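Local structure of RsbT co-antagonist protein RsbRA (Bacillus subtilis, 2BNL) at residues A[39-44]-A[71-76]; A[50-55]-A[61-66]; A[86-91]-A[122-127]; A[97-102]-A[110-115]. The protein acts, here represented by its globin-like N-terminal domain, as a positive stressosome regulator of sigma-B under salt and heat stress, stimulating RsbT kinase activity toward RsbS in vitro. All coordinates share one frame; numbering follows the deposited sequence.

Contact 1: residues A[39-44]-A[71-76]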
# COMPACT_ATOMS: atom_id res chain seq x y z
N ASP A 39 19.69 -3.38 -15.67
CA ASP A 39 18.49 -2.96 -16.40
C ASP A 39 17.51 -4.07 -16.71
O ASP A 39 16.30 -3.86 -16.54
CB ASP A 39 18.85 -2.21 -17.63
CG ASP A 39 19.50 -0.82 -17.30
OD1 ASP A 39 19.63 -0.44 -16.09
OD2 ASP A 39 19.93 -0.13 -18.25
N GLN A 40 18.03 -5.21 -17.25
CA GLN A 40 17.20 -6.35 -17.54
C GLN A 40 16.46 -6.92 -16.32
O GLN A 40 15.36 -7.35 -16.48
CB GLN A 40 17.98 -7.45 -18.24
CG GLN A 40 17.07 -8.47 -18.83
CD GLN A 40 16.31 -7.91 -20.04
OE1 GLN A 40 16.94 -7.48 -20.96
NE2 GLN A 40 14.95 -7.94 -20.03
N VAL A 41 17.08 -6.95 -15.13
CA VAL A 41 16.42 -7.45 -13.94
C VAL A 41 15.22 -6.56 -13.67
O VAL A 41 14.11 -7.04 -13.44
CB VAL A 41 17.37 -7.55 -12.73
CG1 VAL A 41 16.66 -7.69 -11.52
CG2 VAL A 41 18.26 -8.77 -12.92
N TYR A 42 15.42 -5.25 -13.76
CA TYR A 42 14.27 -4.34 -13.43
C TYR A 42 13.22 -4.37 -14.50
O TYR A 42 11.97 -4.38 -14.17
CB TYR A 42 14.80 -2.92 -13.13
CG TYR A 42 15.75 -2.82 -11.96
CD1 TYR A 42 15.39 -3.25 -10.70
CD2 TYR A 42 17.02 -2.27 -12.08
CE1 TYR A 42 16.23 -3.16 -9.58
CE2 TYR A 42 17.85 -2.19 -10.96
CZ TYR A 42 17.44 -2.64 -9.73
OH TYR A 42 18.30 -2.58 -8.66
N GLU A 43 13.65 -4.45 -15.77
CA GLU A 43 12.69 -4.65 -16.85
C GLU A 43 11.81 -5.92 -16.67
O GLU A 43 10.64 -5.90 -16.88
CB GLU A 43 13.40 -4.61 -18.21
CG GLU A 43 12.46 -4.81 -19.37
CD GLU A 43 13.16 -4.95 -20.73
OE1 GLU A 43 14.07 -4.15 -20.97
OE2 GLU A 43 12.86 -5.94 -21.50
N ASN A 44 12.44 -6.99 -16.27
CA ASN A 44 11.78 -8.25 -16.08
C ASN A 44 10.77 -8.19 -14.93
O ASN A 44 9.73 -8.80 -14.98
CB ASN A 44 12.78 -9.37 -15.85
CG ASN A 44 13.47 -9.82 -17.10
OD1 ASN A 44 13.30 -9.30 -18.19
ND2 ASN A 44 14.36 -10.76 -16.91
N ALA A 71 6.80 -12.16 -6.00
CA ALA A 71 7.14 -11.78 -4.62
C ALA A 71 8.36 -12.54 -4.14
O ALA A 71 9.27 -11.96 -3.51
CB ALA A 71 5.94 -12.02 -3.70
N LEU A 72 8.39 -13.82 -4.42
CA LEU A 72 9.52 -14.67 -4.09
C LEU A 72 10.82 -14.24 -4.73
O LEU A 72 11.87 -14.17 -4.09
CB LEU A 72 9.21 -16.12 -4.47
CG LEU A 72 10.24 -17.20 -4.19
CD1 LEU A 72 10.62 -17.29 -2.76
CD2 LEU A 72 9.89 -18.55 -4.75
N ARG A 73 10.74 -13.86 -6.00
CA ARG A 73 11.92 -13.34 -6.71
C ARG A 73 12.39 -12.06 -6.05
O ARG A 73 13.61 -11.86 -5.85
CB ARG A 73 11.55 -13.06 -8.18
CG ARG A 73 12.66 -12.76 -9.13
CD ARG A 73 12.02 -12.44 -10.62
NE ARG A 73 12.82 -11.35 -11.13
CZ ARG A 73 12.68 -10.63 -12.29
NH1 ARG A 73 11.60 -10.83 -13.14
NH2 ARG A 73 13.66 -9.66 -12.54
N ALA A 74 11.46 -11.17 -5.75
CA ALA A 74 11.81 -9.95 -5.04
C ALA A 74 12.63 -10.15 -3.72
O ALA A 74 13.68 -9.52 -3.49
CB ALA A 74 10.58 -9.02 -4.81
N VAL A 75 12.13 -11.02 -2.89
CA VAL A 75 12.85 -11.50 -1.73
C VAL A 75 14.21 -12.01 -2.11
O VAL A 75 15.21 -11.55 -1.51
CB VAL A 75 12.06 -12.59 -0.99
CG1 VAL A 75 12.95 -13.21 0.21
CG2 VAL A 75 10.76 -12.00 -0.47
N GLN A 76 14.29 -12.90 -3.09
CA GLN A 76 15.55 -13.63 -3.34
C GLN A 76 16.65 -12.74 -3.88
O GLN A 76 17.81 -13.00 -3.61
CB GLN A 76 15.35 -14.84 -4.20
CG GLN A 76 14.44 -15.80 -3.39
CD GLN A 76 14.24 -17.14 -4.02
OE1 GLN A 76 13.92 -18.14 -3.31
NE2 GLN A 76 14.40 -17.20 -5.31

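Contact 2: residues A[50-55]-A[61-66]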
# COMPACT_ATOMS: atom_id res chain seq x y z
N ILE A 50 3.27 -6.13 -15.06
CA ILE A 50 2.25 -5.86 -16.05
C ILE A 50 1.41 -7.16 -16.40
O ILE A 50 0.21 -7.06 -16.62
CB ILE A 50 2.82 -5.23 -17.38
CG1 ILE A 50 3.46 -3.88 -17.12
CG2 ILE A 50 1.70 -4.74 -18.40
CD1 ILE A 50 4.57 -3.30 -18.23
N ASP A 51 2.08 -8.28 -16.54
CA ASP A 51 1.45 -9.56 -16.86
C ASP A 51 0.44 -9.94 -15.76
O ASP A 51 -0.62 -10.41 -16.09
CB ASP A 51 2.45 -10.69 -16.96
CG ASP A 51 3.22 -10.72 -18.28
OD1 ASP A 51 3.00 -9.86 -19.14
OD2 ASP A 51 4.03 -11.64 -18.40
N ILE A 52 0.78 -9.67 -14.51
CA ILE A 52 -0.18 -9.74 -13.37
C ILE A 52 -1.41 -8.86 -13.53
O ILE A 52 -2.55 -9.33 -13.40
CB ILE A 52 0.48 -9.52 -12.00
CG1 ILE A 52 1.44 -10.68 -11.67
CG2 ILE A 52 -0.55 -9.27 -10.92
CD1 ILE A 52 2.61 -10.31 -10.75
N LEU A 53 -1.18 -7.63 -13.94
CA LEU A 53 -2.24 -6.69 -14.11
C LEU A 53 -3.18 -7.18 -15.18
O LEU A 53 -4.40 -7.12 -15.00
CB LEU A 53 -1.68 -5.29 -14.43
CG LEU A 53 -0.76 -4.64 -13.44
CD1 LEU A 53 -0.32 -3.26 -14.01
CD2 LEU A 53 -1.22 -4.53 -12.08
N LEU A 54 -2.62 -7.67 -16.29
CA LEU A 54 -3.43 -8.07 -17.47
C LEU A 54 -4.34 -9.32 -17.17
O LEU A 54 -5.29 -9.55 -17.87
CB LEU A 54 -2.50 -8.24 -18.68
CG LEU A 54 -2.00 -6.88 -19.21
CD1 LEU A 54 -1.04 -7.14 -20.34
CD2 LEU A 54 -3.16 -5.90 -19.69
N LEU A 55 -3.99 -10.11 -16.15
CA LEU A 55 -4.77 -11.24 -15.64
C LEU A 55 -5.78 -10.84 -14.60
O LEU A 55 -6.55 -11.64 -14.21
CB LEU A 55 -3.81 -12.26 -15.01
CG LEU A 55 -2.87 -12.98 -15.97
CD1 LEU A 55 -1.76 -13.71 -15.15
CD2 LEU A 55 -3.67 -13.97 -16.85
N ASN A 61 -7.21 -12.89 -7.95
CA ASN A 61 -7.18 -14.34 -7.82
C ASN A 61 -6.59 -15.10 -9.01
O ASN A 61 -5.90 -16.13 -8.79
CB ASN A 61 -8.58 -14.81 -7.53
CG ASN A 61 -9.03 -14.32 -6.12
OD1 ASN A 61 -9.98 -13.54 -6.00
ND2 ASN A 61 -8.21 -14.59 -5.12
N ALA A 62 -6.85 -14.62 -10.23
CA ALA A 62 -6.38 -15.36 -11.41
C ALA A 62 -4.82 -15.39 -11.51
O ALA A 62 -4.21 -16.35 -11.98
CB ALA A 62 -6.99 -14.77 -12.69
N ALA A 63 -4.22 -14.34 -11.00
CA ALA A 63 -2.75 -14.16 -11.04
C ALA A 63 -2.03 -14.70 -9.79
O ALA A 63 -0.90 -14.39 -9.58
CB ALA A 63 -2.41 -12.73 -11.24
N GLU A 64 -2.68 -15.58 -9.03
CA GLU A 64 -2.10 -16.22 -7.82
C GLU A 64 -0.65 -16.69 -7.97
O GLU A 64 0.19 -16.36 -7.15
CB GLU A 64 -2.98 -17.45 -7.41
CG GLU A 64 -2.43 -18.14 -6.21
CD GLU A 64 -3.34 -19.30 -5.75
OE1 GLU A 64 -4.60 -19.19 -5.85
OE2 GLU A 64 -2.80 -20.31 -5.28
N SER A 65 -0.42 -17.54 -8.93
CA SER A 65 0.85 -18.12 -9.17
C SER A 65 1.92 -17.05 -9.65
O SER A 65 3.06 -17.03 -9.14
CB SER A 65 0.71 -19.38 -10.07
OG SER A 65 0.97 -19.05 -11.43
N GLN A 66 1.49 -16.14 -10.52
CA GLN A 66 2.34 -15.10 -11.03
C GLN A 66 2.76 -14.15 -9.88
O GLN A 66 3.93 -13.67 -9.82
CB GLN A 66 1.64 -14.38 -12.13
CG GLN A 66 1.46 -15.19 -13.49
CD GLN A 66 0.27 -16.13 -13.48
OE1 GLN A 66 -0.51 -16.14 -12.52
NE2 GLN A 66 0.08 -16.89 -14.60
O HOH W 1 -5.68 -11.84 -10.89

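Contact 3: residues A[86-91]-A[122-127]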
# COMPACT_ATOMS: atom_id res chain seq x y z
N THR A 86 7.35 0.89 -1.83
CA THR A 86 7.57 2.21 -2.40
C THR A 86 7.45 2.20 -3.91
O THR A 86 6.81 3.08 -4.45
CB THR A 86 8.96 2.77 -1.93
OG1 THR A 86 9.03 2.67 -0.50
CG2 THR A 86 9.24 4.24 -2.46
N ALA A 87 8.06 1.21 -4.58
CA ALA A 87 7.97 1.04 -5.99
C ALA A 87 6.58 0.88 -6.53
O ALA A 87 6.15 1.54 -7.48
CB ALA A 87 8.81 -0.16 -6.46
N LEU A 88 5.86 -0.04 -5.95
CA LEU A 88 4.48 -0.24 -6.38
C LEU A 88 3.61 1.04 -6.24
O LEU A 88 2.74 1.28 -7.12
CB LEU A 88 3.86 -1.42 -5.67
CG LEU A 88 4.52 -2.75 -5.92
CD1 LEU A 88 3.62 -3.96 -5.56
CD2 LEU A 88 4.90 -2.91 -7.40
N ALA A 89 3.76 1.75 -5.13
CA ALA A 89 3.07 3.09 -4.88
C ALA A 89 3.39 4.09 -6.02
O ALA A 89 2.51 4.70 -6.63
CB ALA A 89 3.43 3.64 -3.53
N GLU A 90 4.68 4.18 -6.37
CA GLU A 90 5.09 5.02 -7.47
C GLU A 90 4.60 4.54 -8.83
O GLU A 90 4.32 5.39 -9.68
CB GLU A 90 6.68 5.14 -7.53
CG GLU A 90 7.29 6.14 -6.78
CD GLU A 90 6.59 7.52 -6.94
OE1 GLU A 90 6.65 8.16 -8.01
OE2 GLU A 90 5.93 7.91 -5.94
N PHE A 91 4.48 3.21 -9.08
CA PHE A 91 3.99 2.68 -10.32
C PHE A 91 2.58 3.26 -10.62
O PHE A 91 2.39 3.78 -11.71
CB PHE A 91 3.89 1.17 -10.30
CG PHE A 91 5.18 0.43 -10.51
CD1 PHE A 91 6.46 1.09 -10.46
CD2 PHE A 91 5.17 -0.89 -10.66
CE1 PHE A 91 7.60 0.40 -10.60
CE2 PHE A 91 6.32 -1.60 -10.84
CZ PHE A 91 7.54 -0.94 -10.81
N PRO A 122 -6.01 -4.24 -4.41
CA PRO A 122 -6.00 -5.71 -4.07
C PRO A 122 -4.83 -6.56 -4.66
O PRO A 122 -4.38 -7.54 -4.08
CB PRO A 122 -7.37 -6.18 -4.59
CG PRO A 122 -7.81 -5.18 -5.61
CD PRO A 122 -7.16 -3.84 -5.25
N ILE A 123 -4.37 -6.17 -5.85
CA ILE A 123 -3.17 -6.78 -6.44
C ILE A 123 -1.95 -6.52 -5.61
O ILE A 123 -1.23 -7.44 -5.18
CB ILE A 123 -2.92 -6.24 -7.84
CG1 ILE A 123 -4.07 -6.54 -8.75
CG2 ILE A 123 -1.62 -6.76 -8.40
CD1 ILE A 123 -4.10 -5.77 -10.18
N ASN A 124 -1.72 -5.24 -5.30
CA ASN A 124 -0.54 -4.90 -4.49
C ASN A 124 -0.55 -5.48 -3.10
O ASN A 124 0.50 -5.86 -2.61
CB ASN A 124 -0.33 -3.34 -4.39
CG ASN A 124 -0.03 -2.72 -5.74
OD1 ASN A 124 0.40 -3.44 -6.68
ND2 ASN A 124 -0.26 -1.43 -5.86
N THR A 125 -1.70 -5.47 -2.45
CA THR A 125 -1.83 -6.08 -1.08
C THR A 125 -1.50 -7.58 -1.11
O THR A 125 -0.88 -8.12 -0.23
CB THR A 125 -3.18 -5.84 -0.43
OG1 THR A 125 -4.22 -6.48 -1.18
CG2 THR A 125 -3.44 -4.38 -0.20
N GLU A 126 -1.88 -8.22 -2.18
CA GLU A 126 -1.64 -9.66 -2.34
C GLU A 126 -0.14 -9.87 -2.62
O GLU A 126 0.46 -10.83 -2.19
CB GLU A 126 -2.43 -10.15 -3.53
CG GLU A 126 -2.50 -11.65 -3.62
CD GLU A 126 -3.10 -12.28 -2.35
OE1 GLU A 126 -4.06 -11.67 -1.86
OE2 GLU A 126 -2.51 -13.26 -1.81
N ILE A 127 0.43 -9.03 -3.43
CA ILE A 127 1.88 -9.06 -3.54
C ILE A 127 2.61 -8.89 -2.19
O ILE A 127 3.60 -9.64 -1.87
CB ILE A 127 2.42 -8.07 -4.65
CG1 ILE A 127 1.96 -8.44 -6.05
CG2 ILE A 127 3.98 -7.93 -4.56
CD1 ILE A 127 2.17 -7.36 -7.08
O HOH W 2 0.78 -0.07 -8.21

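Contact 4: residues A[97-102]-A[110-115]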
# COMPACT_ATOMS: atom_id res chain seq x y z
N THR A 97 -0.42 10.07 -13.60
CA THR A 97 0.08 11.28 -14.35
C THR A 97 -0.16 11.06 -15.87
O THR A 97 -0.70 11.95 -16.53
CB THR A 97 1.54 11.47 -14.03
OG1 THR A 97 1.71 11.63 -12.63
CG2 THR A 97 2.16 12.71 -14.72
N LYS A 98 0.18 9.86 -16.40
CA LYS A 98 -0.07 9.52 -17.80
C LYS A 98 -1.53 9.63 -18.16
O LYS A 98 -1.89 10.31 -19.13
CB LYS A 98 0.40 8.10 -18.22
CG LYS A 98 1.89 7.82 -18.15
CD LYS A 98 2.70 9.07 -18.59
CE LYS A 98 4.23 8.85 -18.84
NZ LYS A 98 4.79 10.20 -18.99
N MSE A 99 -2.36 8.94 -17.40
CA MSE A 99 -3.79 8.91 -17.69
C MSE A 99 -4.48 10.25 -17.50
O MSE A 99 -5.39 10.62 -18.25
CB MSE A 99 -4.48 7.88 -16.80
CG MSE A 99 -4.12 6.50 -17.21
SE MSE A 99 -5.24 5.14 -16.28
CE MSE A 99 -7.04 5.51 -17.30
N ASN A 100 -4.05 10.99 -16.48
CA ASN A 100 -4.69 12.22 -16.08
C ASN A 100 -4.49 13.28 -17.13
O ASN A 100 -5.38 14.12 -17.33
CB ASN A 100 -4.14 12.79 -14.79
CG ASN A 100 -4.98 13.95 -14.28
OD1 ASN A 100 -6.23 13.87 -14.22
ND2 ASN A 100 -4.32 14.97 -13.80
N ASP A 101 -3.33 13.24 -17.75
CA ASP A 101 -3.03 14.13 -18.85
C ASP A 101 -3.80 13.80 -20.10
O ASP A 101 -3.90 14.60 -20.99
CB ASP A 101 -1.52 14.33 -18.98
CG ASP A 101 -1.01 15.21 -17.83
OD1 ASP A 101 -1.44 16.41 -17.80
OD2 ASP A 101 -0.30 14.71 -16.91
N LYS A 102 -4.45 12.66 -20.12
CA LYS A 102 -5.50 12.45 -21.10
C LYS A 102 -6.80 12.63 -20.33
O LYS A 102 -7.87 12.31 -20.82
CB LYS A 102 -5.31 11.08 -21.76
CG LYS A 102 -3.95 10.94 -22.49
CD LYS A 102 -3.43 9.52 -22.54
CE LYS A 102 -4.36 8.60 -23.39
NZ LYS A 102 -3.61 7.44 -24.03
N THR A 110 -10.21 13.00 -9.55
CA THR A 110 -10.51 12.28 -8.35
C THR A 110 -11.09 10.89 -8.71
O THR A 110 -10.62 9.88 -8.23
CB THR A 110 -11.40 13.16 -7.42
OG1 THR A 110 -10.61 14.29 -7.03
CG2 THR A 110 -11.82 12.46 -6.16
N GLU A 111 -12.04 10.86 -9.61
CA GLU A 111 -12.56 9.56 -10.02
C GLU A 111 -11.55 8.67 -10.74
O GLU A 111 -11.55 7.49 -10.48
CB GLU A 111 -13.91 9.72 -10.78
CG GLU A 111 -14.99 10.37 -9.72
CD GLU A 111 -14.91 9.82 -8.20
OE1 GLU A 111 -14.74 10.63 -7.21
OE2 GLU A 111 -15.02 8.55 -8.02
N LEU A 112 -10.68 9.24 -11.57
CA LEU A 112 -9.53 8.52 -12.04
C LEU A 112 -8.64 7.89 -10.96
O LEU A 112 -8.24 6.76 -11.08
CB LEU A 112 -8.69 9.42 -12.95
CG LEU A 112 -7.43 8.78 -13.53
CD1 LEU A 112 -7.77 7.50 -14.39
CD2 LEU A 112 -6.66 9.79 -14.40
N ILE A 113 -8.28 8.63 -9.92
CA ILE A 113 -7.57 8.06 -8.82
C ILE A 113 -8.31 6.88 -8.18
O ILE A 113 -7.69 5.87 -7.85
CB ILE A 113 -7.33 9.14 -7.73
CG1 ILE A 113 -6.35 10.20 -8.27
CG2 ILE A 113 -6.83 8.50 -6.38
CD1 ILE A 113 -6.30 11.42 -7.39
N TRP A 114 -9.59 7.02 -7.94
CA TRP A 114 -10.33 5.93 -7.32
C TRP A 114 -10.45 4.68 -8.23
O TRP A 114 -10.50 3.52 -7.73
CB TRP A 114 -11.69 6.47 -6.83
CG TRP A 114 -11.55 7.48 -5.76
CD1 TRP A 114 -12.15 8.67 -5.73
CD2 TRP A 114 -10.78 7.40 -4.54
NE1 TRP A 114 -11.77 9.38 -4.63
CE2 TRP A 114 -10.92 8.62 -3.88
CE3 TRP A 114 -9.94 6.41 -3.97
CZ2 TRP A 114 -10.32 8.88 -2.67
CZ3 TRP A 114 -9.36 6.66 -2.79
CH2 TRP A 114 -9.55 7.90 -2.14
N GLN A 115 -10.51 4.91 -9.53
CA GLN A 115 -10.47 3.84 -10.53
C GLN A 115 -9.18 3.13 -10.50
O GLN A 115 -9.09 1.88 -10.47
CB GLN A 115 -10.70 4.39 -11.95
CG GLN A 115 -12.13 4.79 -12.20
CD GLN A 115 -12.26 5.39 -13.59
OE1 GLN A 115 -11.35 6.05 -14.08
NE2 GLN A 115 -13.33 5.02 -14.26

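Contact 1: residues A[39-44]-A[71-76]
R73 reaches from the 71-76 helix to the backbone of 39-44 and meets V41 and N44 there with its guanidinium group alone. The backbones stay well apart, 10.3 Å between V41 CA and A74 CA, and only 132 Å² is buried in total, so one long side chain carries the contact. Its CG stands anti to the backbone N (chi1 -169°) and chi2 is also extended, which throws the chain straight across the gap; the bend comes at chi3. The guanidinium arrives edge-on, with the CA atoms of V41 and N44 lying near its plane at the rim. At that edge NH2 comes 2.8 Å from V41 O, a short but weak hydrogen bond, since the N-H...O angle is 123°. NH1 is turned to N44 and lies 3.3 Å from N44 CB. V41 contributes one methyl, CG1, at 3.7 Å from R73 NH2, the two side chains meeting at a slant. The amide of N44 does not face the arginine: its OD1 takes a hydrogen bond from Q40 NE2 at 2.8 Å, with an N-H...O angle of 162°, the donor standing above the carbonyl plane. The charge of R73 finds its main partner outside the two segments, because NH1 forms a salt bridge with E48 one turn further along, and that pairing probably fixes the group's position more firmly than the weak carbonyl bond. It is a surface bridge between helices 39-54 and 64-76 of this globin-clan domain, one arginine on a main-chain carbonyl; Y42 packs on helix 15-30, while A71, L72 and V75 lean on helix 109-135.

Contact 2: residues A[50-55]-A[61-66]
I52 can be followed outward from CB, where its two branches part toward A63 and Q66. CG2, anti to the backbone N, meets A63 CB at 3.9 Å. CG1 takes the other course, beside the backbone N (chi1 -66°), and lies 3.7 Å from Q66 CB, the two chains side by side and pointing opposite ways. At the tip, CD1 rests 3.7 Å from Q66 O, against the backbone of the new helix. With an alanine in place of I52, both branches would be lost, and A63 CB and Q66 CB would probably face a gap. L55 flanks this packing: its CB is 4.0 Å from A63 CB, and its CD1 lies 3.6 Å from Q66 CD, the leucine crossing the glutamine at about a right angle. A water accepts from A63 N at 2.9 Å and donates weakly to L55 O, satisfying the N-cap residue's amide. The short connection thus turns the chain from helix 39-54 into helix 64-76, with a type I turn from N61 to E64 leading in. I52 packs on I123 of helix 109-135, and L53 on F119, F120 and I123; I50 and L54 pack on I11 of helix 5-13.

Contact 3: residues A[86-91]-A[122-127]
L88 CD1 sits between N124 and I127, touching N124 OD1 at 3.4 Å and I127 CD1 at 4.0 Å. The first is plain van der Waals packing of a methyl against a carbonyl oxygen; the second is apolar. L88 and N124 run alongside each other head to tail, so L88 CB comes level with the amide, 4.1 Å from N124 ND2. N124 CG lies beside the backbone N (chi1 -64°), which turns the amide toward helix 81-100. There its two ends part company. ND2 donates to a water at 2.9 Å, and the same water donates to L88 O at 2.6 Å, linking the helices through one molecule. OD1 is hydrogen-bonded to Y49 OH of helix 39-54. A leucine in place of N124 would probably leave that water and the Y49 hydroxyl without their shared partner in a buried setting. One shell further out, Y49 also packs on L88 and I127, and its ring meets F91 edge-to-face, while F91 stacks on W22. On the far side of helix 109-135, E126 and T125 bond to K82 of the second subunit. This joins helices 81-100 and 109-135 centrally in the all-helical globin-clan domain. With all three touching residues buried, the contact pairs an apolar wedge with one amide whose two ends both find partners, so its polarity is probably paid for inside the core.

Contact 4: residues A[97-102]-A[110-115]
N100 OD1 is hydrogen-bonded to S109 OG, at the start of the helix that carries L112. Beside that link, N100 and M99, the latter a selenomethionine, receive the side chain of L112. The leucine is the centre of the contact: its CG is anti to the backbone N (chi1 -180°), so that its two methyls point across to the other helix and split between the partners. CD1 goes to M99, 3.6 Å from CE and 3.9 Å from SE. The selenomethionine chain is bent at chi3 (71°), which brings CE back toward the leucine, and the two side chains cross at a slant. CD2 is turned to the backbone of N100, 3.5 Å from its N, and also lies 3.9 Å from N100 CB and 3.8 Å from M99 CB. The methyl therefore rests on the helix backbone between the bases of the two side chains. No hydrogen bond runs directly between the segments, and the CA atoms of N100 and L112 are 7.3 Å apart. Around this pair, M99 packs on F10 of helix 5-13 and L112 on Y96. Other residues of 110-115 face the second subunit: T110 OG1 hydrogen-bonds to T110 OG1 of that chain, I113 packs on its I113, and W114 meets its Y96 with the ring planes at about 55°. The arrangement is a helical hairpin, in which helices 81-100 and 109-135 are joined by a short, partly unmodelled connection and run in broadly opposite but clearly inclined directions, within an all-helical domain of the globin clan whose dimer interface lies alongside.

How the contacts relate
Contact 3 is the core: its centre is about 5 Å from the chain's and its touching residues are buried, whereas contact 1 lies at the surface and contacts 2 and 4 are partly buried. Contacts 1 and 2 join helices 39-54 and 64-76, their centres about 16 Å apart; contacts 3 and 4 do the same for helices 81-100 and 109-135. I123 packs contact 3 on contact 2, and A71 touches I127 between contacts 1 and 3. The chemistry follows place: a reaching arginine outside; a buried asparagine amide, bonded to tyrosine hydroxyl and water, inside; apolar packing near the chain turns, with a water in contact 2. Contacts 3 and 4 also face the second subunit.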